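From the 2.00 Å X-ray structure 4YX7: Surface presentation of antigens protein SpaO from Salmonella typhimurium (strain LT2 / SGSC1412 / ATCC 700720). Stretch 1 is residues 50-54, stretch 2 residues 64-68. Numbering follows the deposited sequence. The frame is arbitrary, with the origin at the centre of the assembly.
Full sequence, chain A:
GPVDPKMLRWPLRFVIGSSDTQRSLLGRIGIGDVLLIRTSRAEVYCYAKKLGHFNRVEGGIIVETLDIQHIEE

Stretch 1, residues 50-54: KLGHF
Stretch 2, residues 64-68: ETLDI

The contact is a small antiparallel pairing in which the 50-54 part of a longer strand receives two backbone hydrogen bonds from a segment without regular secondary structure, residues 64-68, burying 360 Å² in all. The end-to-end directions lie 177° apart, with CA atoms of Gly 52 and Thr 65 4.6 Å apart. Glu 64 N donates to His 53 O at 2.9 Å and Asp 67 N to Leu 51 O at 2.8 Å, both nearly linear. The second segment is irregular: phi/psi are -89/-62 at Glu 64, -85/-81 at Thr 65 and 53/77 at Leu 66, whose N, 3.5 Å from Leu 51 O, is too poorly angled to bond.

Leu 51 (-89/-34) is untypical of a strand; His 53 is at -100/152. Gly 52 (169/-173) suits the crowding: its CA lies 3.5 Å from Thr 65 CB, and an ideal CB would clash with that atom and Leu 66 N. Thr 65 (m) points toward the strand, its CG2 3.4 Å from Leu 51 O. Leu 51 and Leu 66, both mt, supply the apolar contact, CB to CD2 3.6 Å. Exposed polar side chains can stay in solvent: Glu 64 (mt, chi3 17°) OE2 makes only van der Waals contact with His 53 (m, chi2 120°) CB, 3.9 Å; Asp 67 is t, chi2 40°. Buried Phe 54 (p, chi2 -90°) points away.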

# COMPACT_ATOMS: atom_id res chain seq x y z
N LYS A 50 13.45 -10.64 22.13
CA LYS A 50 13.69 -10.10 20.80
C LYS A 50 14.91 -10.75 20.20
O LYS A 50 16.00 -10.65 20.74
CB LYS A 50 13.87 -8.58 20.83
CG LYS A 50 14.18 -8.00 19.47
CD LYS A 50 14.15 -6.48 19.47
CE LYS A 50 15.26 -5.87 20.32
NZ LYS A 50 15.11 -4.39 20.43
N LEU A 51 14.73 -11.43 19.07
CA LEU A 51 15.80 -12.20 18.45
C LEU A 51 16.65 -11.37 17.47
O LEU A 51 17.86 -11.59 17.35
CB LEU A 51 15.22 -13.42 17.75
CG LEU A 51 14.30 -14.33 18.57
CD1 LEU A 51 13.81 -15.48 17.73
CD2 LEU A 51 15.00 -14.84 19.81
N GLY A 52 16.02 -10.43 16.78
CA GLY A 52 16.69 -9.61 15.78
C GLY A 52 15.74 -8.78 14.93
O GLY A 52 14.55 -8.74 15.22
N HIS A 53 16.26 -8.11 13.89
CA HIS A 53 15.43 -7.32 12.97
C HIS A 53 15.14 -8.08 11.68
O HIS A 53 15.94 -8.92 11.26
CB HIS A 53 16.10 -5.98 12.60
CG HIS A 53 16.64 -5.21 13.76
ND1 HIS A 53 17.98 -4.88 13.88
CD2 HIS A 53 16.04 -4.68 14.85
CE1 HIS A 53 18.17 -4.20 14.99
NE2 HIS A 53 17.01 -4.06 15.60
N PHE A 54 14.02 -7.78 11.04
CA PHE A 54 13.78 -8.28 9.69
C PHE A 54 13.49 -7.13 8.74
O PHE A 54 13.50 -5.96 9.14
CB PHE A 54 12.63 -9.30 9.67
CG PHE A 54 11.29 -8.74 10.07
CD1 PHE A 54 10.89 -8.75 11.39
CD2 PHE A 54 10.43 -8.22 9.12
CE1 PHE A 54 9.67 -8.24 11.76
CE2 PHE A 54 9.20 -7.70 9.48
CZ PHE A 54 8.81 -7.71 10.80
N GLU A 64 17.61 -10.59 9.55
CA GLU A 64 19.02 -10.25 9.65
C GLU A 64 19.75 -11.02 10.75
O GLU A 64 20.68 -11.78 10.50
CB GLU A 64 19.21 -8.76 9.90
CG GLU A 64 18.29 -7.85 9.13
CD GLU A 64 18.62 -6.39 9.34
OE1 GLU A 64 19.74 -6.10 9.80
OE2 GLU A 64 17.75 -5.53 9.05
N THR A 65 19.33 -10.80 12.00
CA THR A 65 20.09 -11.27 13.15
C THR A 65 19.79 -12.72 13.52
O THR A 65 20.53 -13.63 13.15
CB THR A 65 19.83 -10.37 14.38
OG1 THR A 65 20.16 -9.02 14.07
CG2 THR A 65 20.69 -10.83 15.57
N LEU A 66 18.68 -12.91 14.24
CA LEU A 66 18.41 -14.13 14.99
C LEU A 66 19.57 -14.47 15.92
O LEU A 66 20.40 -15.33 15.62
CB LEU A 66 18.10 -15.31 14.07
CG LEU A 66 16.68 -15.29 13.51
CD1 LEU A 66 16.34 -16.59 12.82
CD2 LEU A 66 15.67 -15.03 14.60
N ASP A 67 19.62 -13.74 17.03
CA ASP A 67 20.47 -14.08 18.17
C ASP A 67 19.67 -14.94 19.15
O ASP A 67 18.71 -14.46 19.77
CB ASP A 67 20.98 -12.81 18.85
CG ASP A 67 21.75 -13.09 20.12
OD1 ASP A 67 22.52 -14.07 20.14
OD2 ASP A 67 21.58 -12.33 21.09
N ILE A 68 20.04 -16.21 19.29
CA ILE A 68 19.20 -17.18 20.00
C ILE A 68 19.73 -17.69 21.37
O ILE A 68 19.12 -18.57 21.99
CB ILE A 68 18.94 -18.41 19.11